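Local structure of protein (sliding clamp) (Enterobacteria phage RB69, 1B77) at residues Q125-A139 with G151-Y165. The protein probably encircles DNA as a three-subunit ring, tethering the phage DNA polymerase to its template so that replication is processive. Sequence-based numbering, arbitrary orientation.
Sequences QLLRVSRGLQIDTIA and GYNKVEDSGLTRPKY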
ATOM      1  N   GLN A 125      13.839   2.987 -17.169  1.00 30.37           N
ATOM      2  CA  GLN A 125      14.459   4.122 -16.484  1.00 30.36           C
ATOM      3  C   GLN A 125      13.804   5.440 -16.867  1.00 30.42           C
ATOM      4  O   GLN A 125      13.570   6.293 -16.010  1.00 30.41           O
ATOM      5  CB  GLN A 125      15.957   4.215 -16.786  1.00 30.24           C
ATOM      6  CG  GLN A 125      16.640   5.348 -16.009  1.00 30.19           C
ATOM      7  CD  GLN A 125      18.111   5.496 -16.348  1.00 30.41           C
ATOM      8  OE1 GLN A 125      18.465   5.948 -17.433  1.00 30.49           O
ATOM      9  NE2 GLN A 125      18.975   5.113 -15.416  1.00 30.06           N
ATOM     10  N   LEU A 126      13.527   5.612 -18.156  1.00 30.52           N
ATOM     11  CA  LEU A 126      12.884   6.832 -18.638  1.00 31.08           C
ATOM     12  C   LEU A 126      11.545   7.040 -17.923  1.00 31.63           C
ATOM     13  O   LEU A 126      11.231   8.140 -17.476  1.00 31.23           O
ATOM     14  CB  LEU A 126      12.642   6.746 -20.149  1.00 30.35           C
ATOM     15  CG  LEU A 126      11.815   7.890 -20.755  1.00 30.21           C
ATOM     16  CD1 LEU A 126      12.584   9.191 -20.630  1.00 29.55           C
ATOM     17  CD2 LEU A 126      11.493   7.589 -22.218  1.00 30.12           C
ATOM     18  N   LEU A 127      10.761   5.974 -17.821  1.00 32.43           N
ATOM     19  CA  LEU A 127       9.464   6.045 -17.164  1.00 33.95           C
ATOM     20  C   LEU A 127       9.601   6.248 -15.650  1.00 34.74           C
ATOM     21  O   LEU A 127       8.837   6.998 -15.046  1.00 34.74           O
ATOM     22  CB  LEU A 127       8.658   4.774 -17.464  1.00 33.80           C
ATOM     23  CG  LEU A 127       8.034   4.664 -18.862  1.00 34.04           C
ATOM     24  CD1 LEU A 127       9.038   5.024 -19.932  1.00 34.43           C
ATOM     25  CD2 LEU A 127       7.513   3.257 -19.071  1.00 34.21           C
ATOM     26  N   ARG A 128      10.585   5.587 -15.048  1.00 36.00           N
ATOM     27  CA  ARG A 128      10.809   5.694 -13.611  1.00 37.09           C
ATOM     28  C   ARG A 128      11.239   7.100 -13.210  1.00 37.59           C
ATOM     29  O   ARG A 128      10.652   7.707 -12.319  1.00 37.70           O
ATOM     30  CB  ARG A 128      11.898   4.714 -13.155  1.00 37.86           C
ATOM     31  CG  ARG A 128      11.597   3.222 -13.321  1.00 38.85           C
ATOM     32  CD  ARG A 128      10.575   2.706 -12.337  1.00 39.43           C
ATOM     33  NE  ARG A 128      10.401   1.257 -12.447  1.00 39.87           N
ATOM     34  CZ  ARG A 128      11.259   0.354 -11.978  1.00 40.49           C
ATOM     35  NH1 ARG A 128      12.369   0.736 -11.356  1.00 40.77           N
ATOM     36  NH2 ARG A 128      11.011  -0.939 -12.141  1.00 40.60           N
ATOM     37  N   VAL A 129      12.273   7.616 -13.866  1.00 38.16           N
ATOM     38  CA  VAL A 129      12.786   8.934 -13.525  1.00 38.91           C
ATOM     39  C   VAL A 129      11.908  10.105 -13.988  1.00 39.37           C
ATOM     40  O   VAL A 129      11.896  11.162 -13.355  1.00 39.21           O
ATOM     41  CB  VAL A 129      14.222   9.118 -14.067  1.00 38.91           C
ATOM     42  CG1 VAL A 129      14.198   9.287 -15.572  1.00 39.07           C
ATOM     43  CG2 VAL A 129      14.877  10.308 -13.401  1.00 39.17           C
ATOM     44  N   SER A 130      11.167   9.926 -15.076  1.00 39.89           N
ATOM     45  CA  SER A 130      10.303  10.999 -15.564  1.00 40.52           C
ATOM     46  C   SER A 130       9.352  11.480 -14.472  1.00 40.88           C
ATOM     47  O   SER A 130       9.149  12.679 -14.292  1.00 40.87           O
ATOM     48  CB  SER A 130       9.497  10.537 -16.782  1.00 40.54           C
ATOM     49  OG  SER A 130      10.279  10.616 -17.966  1.00 40.79           O
ATOM     50  N   ARG A 131       8.774  10.536 -13.738  1.00 41.39           N
ATOM     51  CA  ARG A 131       7.848  10.867 -12.665  1.00 41.59           C
ATOM     52  C   ARG A 131       8.520  11.608 -11.510  1.00 41.20           C
ATOM     53  O   ARG A 131       7.912  12.471 -10.881  1.00 41.19           O
ATOM     54  CB  ARG A 131       7.175   9.589 -12.138  1.00 42.68           C
ATOM     55  CG  ARG A 131       5.911   9.200 -12.891  1.00 44.04           C
ATOM     56  CD  ARG A 131       6.060   7.916 -13.695  1.00 45.34           C
ATOM     57  NE  ARG A 131       6.350   6.747 -12.862  1.00 46.52           N
ATOM     58  CZ  ARG A 131       6.306   5.490 -13.306  1.00 47.14           C
ATOM     59  NH1 ARG A 131       5.993   5.239 -14.572  1.00 47.26           N
ATOM     60  NH2 ARG A 131       6.600   4.483 -12.491  1.00 47.25           N
ATOM     61  N   GLY A 132       9.776  11.271 -11.236  1.00 40.94           N
ATOM     62  CA  GLY A 132      10.496  11.907 -10.143  1.00 40.20           C
ATOM     63  C   GLY A 132      11.043  13.297 -10.416  1.00 39.77           C
ATOM     64  O   GLY A 132      11.345  14.039  -9.479  1.00 39.64           O
ATOM     65  N   LEU A 133      11.179  13.649 -11.694  1.00 39.36           N
ATOM     66  CA  LEU A 133      11.694  14.959 -12.092  1.00 39.01           C
ATOM     67  C   LEU A 133      10.613  15.772 -12.797  1.00 38.63           C
ATOM     68  O   LEU A 133      10.907  16.766 -13.454  1.00 38.66           O
ATOM     69  CB  LEU A 133      12.885  14.799 -13.043  1.00 39.38           C
ATOM     70  CG  LEU A 133      14.178  14.170 -12.526  1.00 39.49           C
ATOM     71  CD1 LEU A 133      15.113  13.891 -13.694  1.00 39.54           C
ATOM     72  CD2 LEU A 133      14.830  15.106 -11.524  1.00 39.57           C
ATOM     73  N   GLN A 134       9.368  15.338 -12.651  1.00 38.28           N
ATOM     74  CA  GLN A 134       8.226  15.995 -13.279  1.00 38.23           C
ATOM     75  C   GLN A 134       8.436  16.206 -14.769  1.00 37.72           C
ATOM     76  O   GLN A 134       8.165  17.286 -15.298  1.00 37.60           O
ATOM     77  CB  GLN A 134       7.923  17.349 -12.627  1.00 38.68           C
ATOM     78  CG  GLN A 134       7.632  17.301 -11.139  1.00 39.38           C
ATOM     79  CD  GLN A 134       8.892  17.417 -10.321  1.00 39.71           C
ATOM     80  OE1 GLN A 134       9.600  18.417 -10.407  1.00 40.06           O
ATOM     81  NE2 GLN A 134       9.185  16.392  -9.526  1.00 40.16           N
ATOM     82  N   ILE A 135       8.942  15.181 -15.445  1.00 37.09           N
ATOM     83  CA  ILE A 135       9.143  15.272 -16.882  1.00 36.35           C
ATOM     84  C   ILE A 135       7.790  14.945 -17.500  1.00 35.83           C
ATOM     85  O   ILE A 135       7.295  13.827 -17.366  1.00 35.67           O
ATOM     86  CB  ILE A 135      10.204  14.262 -17.374  1.00 36.40           C
ATOM     87  CG1 ILE A 135      11.565  14.599 -16.755  1.00 36.28           C
ATOM     88  CG2 ILE A 135      10.284  14.292 -18.903  1.00 36.51           C
ATOM     89  CD1 ILE A 135      12.695  13.673 -17.159  1.00 36.00           C
ATOM     90  N   ASP A 136       7.184  15.930 -18.155  1.00 35.41           N
ATOM     91  CA  ASP A 136       5.881  15.736 -18.774  1.00 34.87           C
ATOM     92  C   ASP A 136       5.969  15.651 -20.296  1.00 34.47           C
ATOM     93  O   ASP A 136       4.962  15.416 -20.974  1.00 34.29           O
ATOM     94  CB  ASP A 136       4.945  16.877 -18.373  1.00 35.55           C
ATOM     95  CG  ASP A 136       5.450  18.238 -18.828  1.00 36.04           C
ATOM     96  OD1 ASP A 136       6.617  18.332 -19.266  1.00 36.46           O
ATOM     97  OD2 ASP A 136       4.681  19.222 -18.730  1.00 36.78           O
ATOM     98  N   THR A 137       7.169  15.831 -20.835  1.00 33.59           N
ATOM     99  CA  THR A 137       7.354  15.781 -22.274  1.00 33.29           C
ATOM    100  C   THR A 137       8.775  15.387 -22.636  1.00 32.91           C
ATOM    101  O   THR A 137       9.733  15.816 -21.992  1.00 32.91           O
ATOM    102  CB  THR A 137       7.075  17.148 -22.917  1.00 33.60           C
ATOM    103  OG1 THR A 137       8.100  18.066 -22.527  1.00 34.47           O
ATOM    104  CG2 THR A 137       5.734  17.705 -22.460  1.00 33.54           C
ATOM    105  N   ILE A 138       8.910  14.563 -23.667  1.00 32.27           N
ATOM    106  CA  ILE A 138      10.225  14.143 -24.128  1.00 31.94           C
ATOM    107  C   ILE A 138      10.368  14.538 -25.589  1.00 31.95           C
ATOM    108  O   ILE A 138       9.375  14.756 -26.283  1.00 31.88           O
ATOM    109  CB  ILE A 138      10.427  12.613 -24.023  1.00 31.57           C
ATOM    110  CG1 ILE A 138       9.437  11.892 -24.935  1.00 31.66           C
ATOM    111  CG2 ILE A 138      10.249  12.161 -22.587  1.00 31.70           C
ATOM    112  CD1 ILE A 138       9.699  10.411 -25.072  1.00 31.47           C
ATOM    113  N   ALA A 139      11.609  14.637 -26.046  1.00 32.00           N
ATOM    114  CA  ALA A 139      11.897  14.979 -27.428  1.00 32.38           C
ATOM    115  C   ALA A 139      12.949  14.019 -27.976  1.00 32.57           C
ATOM    116  O   ALA A 139      14.016  13.851 -27.385  1.00 32.57           O
ATOM    117  CB  ALA A 139      12.399  16.415 -27.525  1.00 32.15           C
ATOM    118  N   GLY A 151      14.360  14.766 -21.847  1.00 33.62           N
ATOM    119  CA  GLY A 151      13.145  14.921 -21.065  1.00 33.58           C
ATOM    120  C   GLY A 151      13.048  16.314 -20.483  1.00 33.91           C
ATOM    121  O   GLY A 151      14.025  16.830 -19.942  1.00 33.35           O
ATOM    122  N   TYR A 152      11.871  16.925 -20.586  1.00 34.58           N
ATOM    123  CA  TYR A 152      11.670  18.276 -20.077  1.00 35.32           C
ATOM    124  C   TYR A 152      10.425  18.421 -19.213  1.00 36.48           C
ATOM    125  O   TYR A 152       9.585  17.526 -19.140  1.00 36.33           O
ATOM    126  CB  TYR A 152      11.524  19.276 -21.227  1.00 34.62           C
ATOM    127  CG  TYR A 152      12.573  19.218 -22.309  1.00 33.91           C
ATOM    128  CD1 TYR A 152      12.522  18.250 -23.313  1.00 33.71           C
ATOM    129  CD2 TYR A 152      13.590  20.163 -22.355  1.00 33.73           C
ATOM    130  CE1 TYR A 152      13.461  18.237 -24.344  1.00 33.64           C
ATOM    131  CE2 TYR A 152      14.532  20.160 -23.376  1.00 33.54           C
ATOM    132  CZ  TYR A 152      14.465  19.198 -24.365  1.00 33.58           C
ATOM    133  OH  TYR A 152      15.398  19.214 -25.372  1.00 33.14           O
ATOM    134  N   ASN A 153      10.323  19.576 -18.562  1.00 37.77           N
ATOM    135  CA  ASN A 153       9.161  19.899 -17.748  1.00 39.28           C
ATOM    136  C   ASN A 153       8.525  21.075 -18.476  1.00 40.09           C
ATOM    137  O   ASN A 153       8.830  22.233 -18.190  1.00 40.06           O
ATOM    138  CB  ASN A 153       9.557  20.329 -16.337  1.00 39.72           C
ATOM    139  CG  ASN A 153       8.347  20.513 -15.434  1.00 40.28           C
ATOM    140  OD1 ASN A 153       7.351  21.115 -15.832  1.00 40.51           O
ATOM    141  ND2 ASN A 153       8.429  19.992 -14.215  1.00 40.76           N
ATOM    142  N   LYS A 154       7.669  20.754 -19.440  1.00 41.17           N
ATOM    143  CA  LYS A 154       6.965  21.732 -20.266  1.00 42.43           C
ATOM    144  C   LYS A 154       6.360  22.895 -19.468  1.00 43.16           C
ATOM    145  O   LYS A 154       6.354  24.041 -19.925  1.00 43.06           O
ATOM    146  CB  LYS A 154       5.858  21.018 -21.043  1.00 42.70           C
ATOM    147  CG  LYS A 154       5.067  21.894 -22.000  1.00 43.34           C
ATOM    148  CD  LYS A 154       5.879  22.280 -23.215  1.00 43.74           C
ATOM    149  CE  LYS A 154       5.003  22.960 -24.243  1.00 44.22           C
ATOM    150  NZ  LYS A 154       5.771  23.278 -25.480  1.00 44.93           N
ATOM    151  N   VAL A 155       5.859  22.596 -18.276  1.00 44.13           N
ATOM    152  CA  VAL A 155       5.242  23.612 -17.436  1.00 45.15           C
ATOM    153  C   VAL A 155       6.173  24.786 -17.118  1.00 45.78           C
ATOM    154  O   VAL A 155       5.831  25.947 -17.362  1.00 45.74           O
ATOM    155  CB  VAL A 155       4.739  22.999 -16.117  1.00 45.24           C
ATOM    156  CG1 VAL A 155       4.016  24.058 -15.298  1.00 45.47           C
ATOM    157  CG2 VAL A 155       3.810  21.826 -16.411  1.00 45.34           C
ATOM    158  N   GLU A 156       7.350  24.482 -16.584  1.00 46.31           N
ATOM    159  CA  GLU A 156       8.306  25.521 -16.227  1.00 46.91           C
ATOM    160  C   GLU A 156       9.350  25.764 -17.319  1.00 46.90           C
ATOM    161  O   GLU A 156      10.232  26.607 -17.164  1.00 46.93           O
ATOM    162  CB  GLU A 156       9.013  25.136 -14.927  1.00 47.64           C
ATOM    163  CG  GLU A 156       9.998  23.996 -15.096  1.00 48.62           C
ATOM    164  CD  GLU A 156      10.609  23.540 -13.783  1.00 49.50           C
ATOM    165  OE1 GLU A 156      11.034  24.408 -12.986  1.00 49.64           O
ATOM    166  OE2 GLU A 156      10.675  22.307 -13.561  1.00 50.00           O
ATOM    167  N   ASP A 157       9.248  25.024 -18.419  1.00 46.80           N
ATOM    168  CA  ASP A 157      10.195  25.152 -19.521  1.00 46.71           C
ATOM    169  C   ASP A 157       9.436  25.105 -20.837  1.00 46.63           C
ATOM    170  O   ASP A 157       9.669  24.247 -21.688  1.00 46.66           O
ATOM    171  CB  ASP A 157      11.221  24.018 -19.440  1.00 46.92           C
ATOM    172  CG  ASP A 157      12.262  24.082 -20.541  1.00 47.26           C
ATOM    173  OD1 ASP A 157      12.712  25.195 -20.885  1.00 47.50           O
ATOM    174  OD2 ASP A 157      12.640  23.009 -21.052  1.00 47.63           O
ATOM    175  N   SER A 158       8.525  26.057 -20.986  1.00 46.46           N
ATOM    176  CA  SER A 158       7.673  26.188 -22.163  1.00 46.12           C
ATOM    177  C   SER A 158       8.358  25.977 -23.520  1.00 45.61           C
ATOM    178  O   SER A 158       7.711  25.546 -24.474  1.00 45.73           O
ATOM    179  CB  SER A 158       6.993  27.563 -22.135  1.00 46.33           C
ATOM    180  OG  SER A 158       6.025  27.678 -23.160  1.00 46.95           O
ATOM    181  N   GLY A 159       9.653  26.266 -23.609  1.00 45.00           N
ATOM    182  CA  GLY A 159      10.352  26.101 -24.878  1.00 44.24           C
ATOM    183  C   GLY A 159      11.209  24.854 -25.050  1.00 43.75           C
ATOM    184  O   GLY A 159      11.855  24.677 -26.089  1.00 43.51           O
ATOM    185  N   LEU A 160      11.215  23.988 -24.039  1.00 43.20           N
ATOM    186  CA  LEU A 160      11.998  22.754 -24.079  1.00 42.57           C
ATOM    187  C   LEU A 160      13.460  23.013 -24.396  1.00 41.99           C
ATOM    188  O   LEU A 160      13.980  22.520 -25.395  1.00 41.76           O
ATOM    189  CB  LEU A 160      11.421  21.783 -25.114  1.00 42.72           C
ATOM    190  CG  LEU A 160      10.090  21.105 -24.777  1.00 42.97           C
ATOM    191  CD1 LEU A 160       9.015  22.143 -24.554  1.00 43.11           C
ATOM    192  CD2 LEU A 160       9.698  20.173 -25.915  1.00 43.14           C
ATOM    193  N   THR A 161      14.125  23.779 -23.539  1.00 41.58           N
ATOM    194  CA  THR A 161      15.533  24.101 -23.748  1.00 41.19           C
ATOM    195  C   THR A 161      16.395  23.689 -22.563  1.00 40.86           C
ATOM    196  O   THR A 161      17.618  23.852 -22.579  1.00 40.97           O
ATOM    197  CB  THR A 161      15.738  25.610 -23.988  1.00 41.31           C
ATOM    198  OG1 THR A 161      15.414  26.332 -22.795  1.00 41.27           O
ATOM    199  CG2 THR A 161      14.854  26.096 -25.120  1.00 41.35           C
ATOM    200  N   ARG A 162      15.754  23.164 -21.526  1.00 40.40           N
ATOM    201  CA  ARG A 162      16.478  22.734 -20.341  1.00 39.78           C
ATOM    202  C   ARG A 162      16.123  21.296 -19.991  1.00 38.97           C
ATOM    203  O   ARG A 162      15.225  21.036 -19.195  1.00 38.73           O
ATOM    204  CB  ARG A 162      16.165  23.666 -19.163  1.00 40.42           C
ATOM    205  CG  ARG A 162      16.612  25.107 -19.395  1.00 41.26           C
ATOM    206  CD  ARG A 162      16.391  26.000 -18.172  1.00 42.11           C
ATOM    207  NE  ARG A 162      14.984  26.317 -17.926  1.00 42.89           N
ATOM    208  CZ  ARG A 162      14.211  27.015 -18.757  1.00 43.39           C
ATOM    209  NH1 ARG A 162      14.698  27.477 -19.906  1.00 43.72           N
ATOM    210  NH2 ARG A 162      12.946  27.265 -18.434  1.00 43.43           N
ATOM    211  N   PRO A 163      16.829  20.333 -20.599  1.00 38.27           N
ATOM    212  CA  PRO A 163      16.548  18.926 -20.311  1.00 37.55           C
ATOM    213  C   PRO A 163      16.960  18.544 -18.898  1.00 36.95           C
ATOM    214  O   PRO A 163      18.028  18.930 -18.421  1.00 36.83           O
ATOM    215  CB  PRO A 163      17.362  18.193 -21.368  1.00 37.66           C
ATOM    216  CG  PRO A 163      18.547  19.092 -21.538  1.00 38.13           C
ATOM    217  CD  PRO A 163      17.900  20.457 -21.604  1.00 38.05           C
ATOM    218  N   LYS A 164      16.100  17.788 -18.232  1.00 36.36           N
ATOM    219  CA  LYS A 164      16.363  17.330 -16.878  1.00 35.87           C
ATOM    220  C   LYS A 164      16.875  15.899 -16.965  1.00 35.31           C
ATOM    221  O   LYS A 164      17.405  15.351 -15.997  1.00 34.76           O
ATOM    222  CB  LYS A 164      15.076  17.389 -16.056  1.00 36.12           C
ATOM    223  CG  LYS A 164      14.388  18.753 -16.131  1.00 36.59           C
ATOM    224  CD  LYS A 164      13.276  18.891 -15.108  1.00 36.83           C
ATOM    225  CE  LYS A 164      13.835  18.940 -13.694  1.00 36.99           C
ATOM    226  NZ  LYS A 164      12.761  19.060 -12.671  1.00 37.23           N
ATOM    227  N   TYR A 165      16.716  15.310 -18.146  1.00 35.09           N
ATOM    228  CA  TYR A 165      17.150  13.943 -18.395  1.00 34.88           C
ATOM    229  C   TYR A 165      17.521  13.723 -19.861  1.00 34.84           C
ATOM    230  O   TYR A 165      16.977  14.371 -20.765  1.00 34.93           O
ATOM    231  CB  TYR A 165      16.041  12.972 -18.005  1.00 35.19           C
ATOM    232  CG  TYR A 165      16.374  11.516 -18.227  1.00 35.34           C
ATOM    233  CD1 TYR A 165      17.261  10.846 -17.392  1.00 35.43           C
ATOM    234  CD2 TYR A 165      15.759  10.795 -19.247  1.00 35.46           C
ATOM    235  CE1 TYR A 165      17.522   9.491 -17.564  1.00 35.67           C
ATOM    236  CE2 TYR A 165      16.013   9.444 -19.429  1.00 35.45           C
ATOM    237  CZ  TYR A 165      16.890   8.798 -18.583  1.00 35.56           C
ATOM    238  OH  TYR A 165      17.122   7.453 -18.753  1.00 35.66           O
TER
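Gly-151, near the end of strand 146-152, lies against Ile-135 in the loop leading into strand 137-143; Ile-135 CG2 comes 3.6 Å from the glycine CA. At Tyr-152 the backbone N gives a nearly straight bond (171°) to Thr-137 O, 2.8 Å away. Tyr-152 O takes two weak bonds, from Asp-136 N and Thr-137 N, because both residues face this tyrosine in a classic beta bulge. The Tyr-152 ring presents its edge to Ala-139 CB. Lys-154 N then meets the syn lone pair of Asp-136 OD1 at 2.6 Å; chi1 of 61° swings that carboxylate between its own backbone N and carbonyl carbon, across Lys-154 CB. Farther on, Leu-160 CB sits over the centre of the Tyr-152 ring. Lys-164 bends at chi3, and its NZ donates a hydrogen bond to Leu-133 O (3.1 Å) from above the carbonyl plane. Tyr-165 reaches back to helix 120-132: Val-129 CG1 sits 3.8 Å over its ring centre in a CH-pi contact, Leu-126 CD1 approaches obliquely, and OH is modelled 2.4 Å from Gln-125 OE1, a doubtfully short hydrogen bond. Apolar packing thus holds the ring to the helix, while Tyr-165 extends the sheet into a second subunit, whose Ser-88 bonds Gln-125 OE1.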